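Local coordinates for alpha-glucosidase YIHQ (Escherichia coli, PDB 5AEG), which hydrolyses sulfoquinovosyl diacylglycerides and simpler sulfoquinovosides to release sulfoquinovose, as a glycosidase of family 31, at residues 63-71 and 82-91; 236-247 and 493-501. One frame throughout, in Å; residues are numbered along the deposited sequence.

Contact 1: residues 63-71 and 82-91; sequences EKIALTDAI and HFSRGSDISA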
loop_
_atom_site.group_PDB
_atom_site.type_symbol
_atom_site.label_atom_id
_atom_site.label_comp_id
_atom_site.label_asym_id
_atom_site.label_seq_id
_atom_site.Cartn_x
_atom_site.Cartn_y
_atom_site.Cartn_z
ATOM N N GLU A 63 -32.975 1.263 6.541
ATOM C CA GLU A 63 -33.163 1.837 7.847
ATOM C C GLU A 63 -31.883 2.245 8.553
ATOM O O GLU A 63 -30.841 1.614 8.393
ATOM C CB GLU A 63 -33.909 0.820 8.741
ATOM C CG GLU A 63 -35.393 0.633 8.316
ATOM C CD GLU A 63 -36.165 -0.227 9.346
ATOM O OE1 GLU A 63 -35.926 -1.414 9.407
ATOM O OE2 GLU A 63 -36.969 0.326 10.108
ATOM N N LYS A 64 -32.020 3.256 9.409
ATOM C CA LYS A 64 -30.946 3.645 10.285
ATOM C C LYS A 64 -31.636 4.105 11.612
ATOM O O LYS A 64 -32.376 5.102 11.620
ATOM C CB LYS A 64 -30.143 4.811 9.631
ATOM C CG LYS A 64 -29.085 5.350 10.527
ATOM C CD LYS A 64 -28.383 6.535 9.937
ATOM C CE LYS A 64 -27.025 6.655 10.613
ATOM N NZ LYS A 64 -26.505 8.012 10.503
ATOM N N ILE A 65 -31.363 3.393 12.687
ATOM C CA ILE A 65 -32.116 3.573 13.956
ATOM C C ILE A 65 -31.154 3.702 15.108
ATOM O O ILE A 65 -30.278 2.852 15.270
ATOM C CB ILE A 65 -32.977 2.317 14.259
ATOM C CG1 ILE A 65 -33.874 2.024 13.085
ATOM C CG2 ILE A 65 -33.832 2.582 15.487
ATOM C CD1 ILE A 65 -34.341 0.604 12.988
ATOM N N ALA A 66 -31.336 4.739 15.901
ATOM C CA ALA A 66 -30.496 5.052 17.025
ATOM C C ALA A 66 -30.916 4.177 18.179
ATOM O O ALA A 66 -32.136 4.116 18.490
ATOM C CB ALA A 66 -30.675 6.533 17.387
ATOM N N LEU A 67 -29.962 3.434 18.735
ATOM C CA LEU A 67 -30.179 2.579 19.890
ATOM C C LEU A 67 -29.895 3.414 21.131
ATOM O O LEU A 67 -28.828 3.396 21.708
ATOM C CB LEU A 67 -29.417 1.283 19.830
ATOM C CG LEU A 67 -29.603 0.469 18.579
ATOM C CD1 LEU A 67 -28.904 -0.868 18.776
ATOM C CD2 LEU A 67 -31.051 0.222 18.220
ATOM N N THR A 68 -30.942 4.138 21.526
ATOM C CA THR A 68 -30.838 5.122 22.582
ATOM C C THR A 68 -30.783 4.478 23.994
ATOM O O THR A 68 -30.196 5.052 24.945
ATOM C CB THR A 68 -32.024 6.043 22.530
ATOM O OG1 THR A 68 -33.218 5.255 22.585
ATOM C CG2 THR A 68 -32.024 6.901 21.242
ATOM N N ASP A 69 -31.337 3.279 24.138
ATOM C CA ASP A 69 -31.442 2.664 25.474
ATOM C C ASP A 69 -30.352 1.672 25.703
ATOM O O ASP A 69 -30.003 0.869 24.815
ATOM C CB ASP A 69 -32.782 1.904 25.626
ATOM C CG ASP A 69 -33.991 2.747 25.310
ATOM O OD1 ASP A 69 -33.882 3.996 25.338
ATOM O OD2 ASP A 69 -35.052 2.170 24.958
ATOM N N ALA A 70 -29.766 1.686 26.904
ATOM C CA ALA A 70 -28.730 0.736 27.238
ATOM C C ALA A 70 -28.913 0.166 28.654
ATOM O O ALA A 70 -29.130 0.926 29.577
ATOM C CB ALA A 70 -27.378 1.404 27.169
ATOM N N ILE A 71 -28.753 -1.147 28.780
ATOM C CA ILE A 71 -28.651 -1.822 30.082
ATOM C C ILE A 71 -27.323 -2.537 30.157
ATOM O O ILE A 71 -26.962 -3.348 29.278
ATOM C CB ILE A 71 -29.742 -2.873 30.257
ATOM C CG1 ILE A 71 -31.113 -2.221 30.185
ATOM C CG2 ILE A 71 -29.587 -3.606 31.614
ATOM C CD1 ILE A 71 -32.256 -3.237 30.156
ATOM N N HIS A 82 -26.401 -4.087 26.655
ATOM C CA HIS A 82 -27.577 -4.343 25.822
ATOM C C HIS A 82 -28.101 -3.044 25.290
ATOM O O HIS A 82 -28.643 -2.231 26.038
ATOM C CB HIS A 82 -28.666 -5.045 26.589
ATOM C CG HIS A 82 -28.299 -6.409 27.035
ATOM N ND1 HIS A 82 -28.604 -7.533 26.298
ATOM C CD2 HIS A 82 -27.696 -6.845 28.171
ATOM C CE1 HIS A 82 -28.167 -8.605 26.941
ATOM N NE2 HIS A 82 -27.622 -8.213 28.083
ATOM N N PHE A 83 -27.930 -2.805 23.986
ATOM C CA PHE A 83 -28.532 -1.576 23.411
ATOM C C PHE A 83 -29.878 -1.924 22.767
ATOM O O PHE A 83 -30.025 -2.977 22.162
ATOM C CB PHE A 83 -27.631 -0.972 22.273
ATOM C CG PHE A 83 -26.371 -0.349 22.753
ATOM C CD1 PHE A 83 -26.336 0.939 23.130
ATOM C CD2 PHE A 83 -25.214 -1.080 22.772
ATOM C CE1 PHE A 83 -25.169 1.551 23.544
ATOM C CE2 PHE A 83 -24.027 -0.489 23.143
ATOM C CZ PHE A 83 -24.001 0.791 23.552
ATOM N N SER A 84 -30.813 -0.988 22.800
ATOM C CA SER A 84 -32.046 -1.292 22.250
ATOM C C SER A 84 -32.792 -0.019 21.920
ATOM O O SER A 84 -32.415 1.111 22.268
ATOM C CB SER A 84 -32.859 -2.221 23.212
ATOM O OG SER A 84 -33.228 -1.421 24.309
ATOM N N ARG A 85 -33.845 -0.206 21.148
ATOM C CA ARG A 85 -34.796 0.873 20.857
ATOM C C ARG A 85 -36.228 0.239 20.819
ATOM O O ARG A 85 -36.456 -0.766 20.161
ATOM C CB ARG A 85 -34.521 1.490 19.501
ATOM C CG ARG A 85 -35.417 2.653 19.170
ATOM C CD ARG A 85 -35.093 3.788 20.074
ATOM N NE ARG A 85 -35.883 4.944 19.675
ATOM C CZ ARG A 85 -35.535 5.826 18.737
ATOM N NH1 ARG A 85 -34.368 5.727 18.052
ATOM N NH2 ARG A 85 -36.370 6.826 18.486
ATOM N N GLY A 86 -37.138 0.769 21.618
ATOM C CA GLY A 86 -38.506 0.137 21.733
ATOM C C GLY A 86 -38.419 -1.245 22.263
ATOM O O GLY A 86 -37.575 -1.543 23.128
ATOM N N SER A 87 -39.265 -2.146 21.754
ATOM C CA SER A 87 -39.335 -3.513 22.216
ATOM C C SER A 87 -38.658 -4.535 21.360
ATOM O O SER A 87 -38.458 -5.638 21.840
ATOM C CB SER A 87 -40.817 -3.986 22.318
ATOM O OG SER A 87 -41.386 -4.052 21.030
ATOM N N ASP A 88 -38.310 -4.173 20.127
ATOM C CA ASP A 88 -38.082 -5.119 19.016
ATOM C C ASP A 88 -36.669 -4.995 18.352
ATOM O O ASP A 88 -36.363 -5.795 17.503
ATOM C CB ASP A 88 -39.162 -4.906 17.887
ATOM C CG ASP A 88 -39.238 -3.391 17.388
ATOM O OD1 ASP A 88 -38.645 -2.523 18.083
ATOM O OD2 ASP A 88 -39.908 -3.004 16.372
ATOM N N ILE A 89 -35.862 -3.977 18.663
ATOM C CA ILE A 89 -34.589 -3.723 17.928
ATOM C C ILE A 89 -33.504 -3.651 18.977
ATOM O O ILE A 89 -33.622 -2.849 19.914
ATOM C CB ILE A 89 -34.677 -2.369 17.151
ATOM C CG1 ILE A 89 -35.964 -2.314 16.356
ATOM C CG2 ILE A 89 -33.453 -2.152 16.225
ATOM C CD1 ILE A 89 -36.513 -0.896 16.215
ATOM N N SER A 90 -32.441 -4.436 18.822
ATOM C CA SER A 90 -31.417 -4.421 19.798
ATOM C C SER A 90 -30.081 -4.860 19.234
ATOM O O SER A 90 -29.987 -5.496 18.126
ATOM C CB SER A 90 -31.818 -5.362 20.984
ATOM O OG SER A 90 -31.945 -6.652 20.516
ATOM N N ALA A 91 -29.047 -4.580 20.024
ATOM C CA ALA A 91 -27.721 -5.134 19.726
ATOM C C ALA A 91 -26.944 -5.318 21.037
ATOM O O ALA A 91 -27.224 -4.624 21.988
ATOM C CB ALA A 91 -26.950 -4.133 18.827
HETATM O O HOH W 1 -37.085 3.011 23.311
#
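D69 and S84, and then I71 and H82, face each other as antiparallel hydrogen-bonded pairs, with A70 and F83 as the non-hydrogen-bonded pair between. Both bonds of each outer pair are present, down to 2.8 Å for H82 N to I71 O, and the short axes of 69-71 and 82-85 run 151° apart. Beyond D69 this pairing stops, and a side chain takes over. R85 NH1 donates to A66 O at 2.8 Å, on a lone pair in the carbonyl plane, and A66 O in turn lies close to the plane of the guanidinium group. The chain reaches it with CG anti to the backbone N (chi1 -177°) and a bend at chi2. On its way R85 CD passes 3.5 Å from T68 OG1.

A water bridges D69 OD2, 2.7 Å away, to G86 N, while D69 OD1 has a salt bridge to K34 and is met by T68 OG1 from above the carboxylate plane.

Apolar packing centres on L67. Its CD1 lies 3.7 Å from F83 CB and also touches A91 CB, whereas CD2 meets I89 CG2 at 3.9 Å. I65 and I89 touch tip to tip through their CD1 atoms, and I41 of the adjoining strand backs L67 and I89. Together these features describe an antiparallel beta hairpin, strands 56-74 and 79-85, in the galactose mutarotase-like N-terminal domain, its first strand interrupted near T68.

Contact 2: residues 236-247 and 493-501; sequences LEKLTALLGRQP and LAMTGHGLH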
loop_
_atom_site.group_PDB
_atom_site.type_symbol
_atom_site.label_atom_id
_atom_site.label_comp_id
_atom_site.label_asym_id
_atom_site.label_seq_id
_atom_site.Cartn_x
_atom_site.Cartn_y
_atom_site.Cartn_z
ATOM N N LEU A 236 3.745 1.492 17.138
ATOM C CA LEU A 236 3.945 0.740 15.894
ATOM C C LEU A 236 4.496 -0.620 16.139
ATOM O O LEU A 236 4.165 -1.582 15.454
ATOM C CB LEU A 236 4.805 1.551 14.844
ATOM C CG LEU A 236 4.166 2.844 14.314
ATOM C CD1 LEU A 236 5.104 3.442 13.321
ATOM C CD2 LEU A 236 2.840 2.614 13.621
ATOM N N GLU A 237 5.351 -0.735 17.156
ATOM C CA GLU A 237 5.749 -2.031 17.659
ATOM C C GLU A 237 4.523 -2.859 18.109
ATOM O O GLU A 237 4.430 -4.019 17.766
ATOM C CB GLU A 237 6.804 -1.905 18.782
ATOM C CG GLU A 237 7.261 -3.267 19.265
ATOM C CD GLU A 237 8.342 -3.201 20.331
ATOM O OE1 GLU A 237 8.510 -2.136 20.963
ATOM O OE2 GLU A 237 8.986 -4.246 20.548
ATOM N N LYS A 238 3.594 -2.264 18.842
ATOM C CA LYS A 238 2.380 -2.988 19.250
ATOM C C LYS A 238 1.514 -3.327 18.070
ATOM O O LYS A 238 1.056 -4.448 17.907
ATOM C CB LYS A 238 1.605 -2.170 20.292
ATOM C CG LYS A 238 2.374 -2.229 21.624
ATOM C CD LYS A 238 1.778 -1.282 22.632
ATOM C CE LYS A 238 2.634 -1.210 23.927
ATOM N NZ LYS A 238 1.764 -0.570 24.946
ATOM N N LEU A 239 1.394 -2.372 17.139
ATOM C CA LEU A 239 0.503 -2.611 16.000
ATOM C C LEU A 239 0.992 -3.725 15.124
ATOM O O LEU A 239 0.185 -4.621 14.653
ATOM C CB LEU A 239 0.273 -1.301 15.195
ATOM C CG LEU A 239 -0.634 -1.435 13.955
ATOM C CD1 LEU A 239 -2.085 -1.843 14.321
ATOM C CD2 LEU A 239 -0.699 -0.085 13.281
ATOM N N THR A 240 2.290 -3.739 14.878
ATOM C CA THR A 240 2.886 -4.806 14.120
ATOM C C THR A 240 2.993 -6.163 14.866
ATOM O O THR A 240 3.069 -7.203 14.204
ATOM C CB THR A 240 4.284 -4.431 13.523
ATOM O OG1 THR A 240 5.189 -4.071 14.563
ATOM C CG2 THR A 240 4.162 -3.211 12.551
ATOM N N ALA A 241 3.028 -6.155 16.201
ATOM C CA ALA A 241 2.855 -7.454 16.953
ATOM C C ALA A 241 1.496 -8.047 16.688
ATOM O O ALA A 241 1.373 -9.236 16.609
ATOM C CB ALA A 241 3.079 -7.243 18.474
ATOM N N LEU A 242 0.524 -7.204 16.401
ATOM C CA LEU A 242 -0.828 -7.625 16.063
ATOM C C LEU A 242 -0.960 -8.039 14.602
ATOM O O LEU A 242 -1.469 -9.096 14.287
ATOM C CB LEU A 242 -1.801 -6.502 16.373
ATOM C CG LEU A 242 -3.262 -6.825 16.017
ATOM C CD1 LEU A 242 -3.794 -8.055 16.722
ATOM C CD2 LEU A 242 -4.156 -5.627 16.274
ATOM N N LEU A 243 -0.494 -7.206 13.693
ATOM C CA LEU A 243 -0.751 -7.444 12.252
ATOM C C LEU A 243 0.272 -8.263 11.533
ATOM O O LEU A 243 -0.031 -8.872 10.498
ATOM C CB LEU A 243 -0.890 -6.133 11.542
ATOM C CG LEU A 243 -1.892 -5.063 12.051
ATOM C CD1 LEU A 243 -1.710 -3.744 11.274
ATOM C CD2 LEU A 243 -3.303 -5.536 11.997
ATOM N N GLY A 244 1.528 -8.162 11.963
ATOM C CA GLY A 244 2.629 -8.797 11.240
ATOM C C GLY A 244 3.804 -7.842 11.069
ATOM O O GLY A 244 3.584 -6.616 11.061
ATOM N N ARG A 245 5.012 -8.425 10.963
ATOM C CA ARG A 245 6.233 -7.737 10.582
ATOM C C ARG A 245 6.809 -8.352 9.329
ATOM O O ARG A 245 6.676 -9.535 9.102
ATOM C CB ARG A 245 7.262 -7.786 11.674
ATOM C CG ARG A 245 6.817 -6.987 12.854
ATOM C CD ARG A 245 7.763 -6.906 14.046
ATOM N NE ARG A 245 7.144 -6.231 15.175
ATOM C CZ ARG A 245 7.126 -6.681 16.421
ATOM N NH1 ARG A 245 7.810 -7.763 16.749
ATOM N NH2 ARG A 245 6.463 -6.031 17.329
ATOM N N GLN A 246 7.441 -7.523 8.495
ATOM C CA GLN A 246 7.967 -7.976 7.229
ATOM C C GLN A 246 9.358 -8.606 7.426
ATOM O O GLN A 246 10.063 -8.264 8.325
ATOM C CB GLN A 246 8.172 -6.764 6.284
ATOM C CG GLN A 246 6.857 -6.056 5.869
ATOM C CD GLN A 246 6.534 -4.860 6.717
ATOM O OE1 GLN A 246 7.264 -3.853 6.705
ATOM N NE2 GLN A 246 5.457 -4.977 7.528
ATOM N N PRO A 247 9.765 -9.431 6.522
ATOM C CA PRO A 247 11.150 -9.906 6.553
ATOM C C PRO A 247 12.155 -8.840 6.265
ATOM O O PRO A 247 11.844 -7.794 5.628
ATOM C CB PRO A 247 11.181 -10.973 5.433
ATOM C CG PRO A 247 9.765 -11.304 5.141
ATOM C CD PRO A 247 8.997 -10.025 5.438
ATOM N N LEU A 493 1.022 4.075 4.982
ATOM C CA LEU A 493 1.370 2.664 5.195
ATOM C C LEU A 493 2.269 2.412 6.384
ATOM O O LEU A 493 2.046 1.450 7.164
ATOM C CB LEU A 493 1.988 2.016 3.942
ATOM C CG LEU A 493 0.917 1.585 2.949
ATOM C CD1 LEU A 493 1.509 1.090 1.660
ATOM C CD2 LEU A 493 0.023 0.463 3.544
ATOM N N ALA A 494 3.232 3.280 6.566
ATOM C CA ALA A 494 4.077 3.200 7.736
ATOM C C ALA A 494 3.318 3.170 9.087
ATOM O O ALA A 494 3.639 2.356 9.983
ATOM C CB ALA A 494 5.113 4.312 7.680
ATOM N N MET A 495 2.287 4.013 9.183
ATOM C CA MET A 495 1.394 4.133 10.321
ATOM C C MET A 495 0.332 3.025 10.362
ATOM O O MET A 495 -0.369 2.895 11.355
ATOM C CB MET A 495 0.689 5.482 10.291
ATOM C CG MET A 495 1.623 6.670 10.464
ATOM S SD MET A 495 2.702 6.569 11.928
ATOM C CE MET A 495 1.449 6.880 13.157
ATOM N N THR A 496 0.268 2.187 9.321
ATOM C CA THR A 496 -0.603 1.015 9.290
ATOM C C THR A 496 0.264 -0.244 9.359
ATOM O O THR A 496 -0.151 -1.372 9.023
ATOM C CB THR A 496 -1.468 1.003 7.971
ATOM O OG1 THR A 496 -2.060 2.283 7.771
ATOM C CG2 THR A 496 -2.609 0.018 8.129
ATOM N N GLY A 497 1.519 -0.082 9.728
ATOM C CA GLY A 497 2.355 -1.230 9.907
ATOM C C GLY A 497 3.093 -1.894 8.808
ATOM O O GLY A 497 3.548 -3.015 8.986
ATOM N N HIS A 498 3.220 -1.238 7.665
ATOM C CA HIS A 498 4.046 -1.750 6.558
ATOM C C HIS A 498 5.126 -0.653 6.258
ATOM O O HIS A 498 4.823 0.538 5.934
ATOM C CB HIS A 498 3.241 -2.096 5.309
ATOM C CG HIS A 498 4.001 -3.041 4.418
ATOM N ND1 HIS A 498 5.257 -2.751 3.906
ATOM C CD2 HIS A 498 3.748 -4.320 4.081
ATOM C CE1 HIS A 498 5.719 -3.797 3.248
ATOM N NE2 HIS A 498 4.814 -4.760 3.328
ATOM N N GLY A 499 6.393 -1.032 6.496
ATOM C CA GLY A 499 7.531 -0.135 6.505
ATOM C C GLY A 499 8.520 -0.303 5.322
ATOM O O GLY A 499 9.578 0.251 5.355
ATOM N N LEU A 500 8.156 -1.042 4.257
ATOM C CA LEU A 500 8.966 -1.207 3.067
ATOM C C LEU A 500 8.202 -0.770 1.824
ATOM O O LEU A 500 7.254 -1.455 1.434
ATOM C CB LEU A 500 9.452 -2.678 2.940
ATOM C CG LEU A 500 10.190 -3.261 4.166
ATOM C CD1 LEU A 500 10.450 -4.730 3.985
ATOM C CD2 LEU A 500 11.448 -2.511 4.368
ATOM N N HIS A 501 8.625 0.310 1.154
ATOM C CA HIS A 501 7.815 0.965 0.149
ATOM C C HIS A 501 8.698 1.563 -0.919
ATOM O O HIS A 501 9.626 2.261 -0.592
ATOM C CB HIS A 501 7.006 2.116 0.802
ATOM C CG HIS A 501 5.894 2.669 -0.017
ATOM N ND1 HIS A 501 5.968 3.880 -0.665
ATOM C CD2 HIS A 501 4.628 2.241 -0.184
ATOM C CE1 HIS A 501 4.806 4.172 -1.202
ATOM N NE2 HIS A 501 3.952 3.210 -0.877
#
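The amide of Q246 lies flat on the imidazole of H498, their planes only 10° apart, with CD 3.6 Å above the ring centre and CG over the same face as a CH-pi contact. A bend at chi2 (96°) folds the glutamine into this position. Each end of the amide is also bonded to main chain: NE2 donates to G497 O at 3.1 Å, on a lone pair in the carbonyl plane, and OE1 accepts G499 N at 3.0 Å from above its own carbonyl plane. Q462 O and N579 ND2 supply second partners to NE2 and OE1, fixing the rotation of this buried group, while H498 NE2 is bonded to S465 O. Replacing Q246 by alanine removes the amide, which would probably leave G497 O and G499 N without these partners and uncover one face of the H498 ring.

G497, whose carbonyl takes the NE2 bond, is the C-prime residue, with positive phi, of a Schellman motif ending helix 486-495: H498 N bonds L493 O and G497 N bonds A494 O; G499 lies just past it. Against this turn helix 232-243 sets apolar side chains. L236 CD2 sits 3.7 Å from A494 O, L239 CD2 is 3.6 Å from M495 O, and L243 CD1 abuts T496 O. T240 CG2 comes 3.8 Å from G497 CA, leaving little room for a side chain at that glycine. The contact thus joins the helix and linker that lead into the (beta/alpha)8 barrel to a helix-to-strand turn of that barrel, just before strand 501-505.

Overall arrangement
Contact 1 closes along the chain before contact 2 opens, and the two do not touch: their centres are 37 Å apart and their nearest atoms about 22 Å. Contact 1 is peripheral, its centre 38 Å from that of the chain, whereas contact 2 is buried, with its centre 12 Å from the same point. The N-terminal beta domain relates them, since strands 186-189 and 193-197 touch residues of contact 2 through T186, V188, Y194 and H196. Neither contact includes the nucleophile D405 or D472, the probable proton donor, and both lie away from the annotated sites. Contact 2 is nevertheless the one that belongs partly to the catalytic barrel.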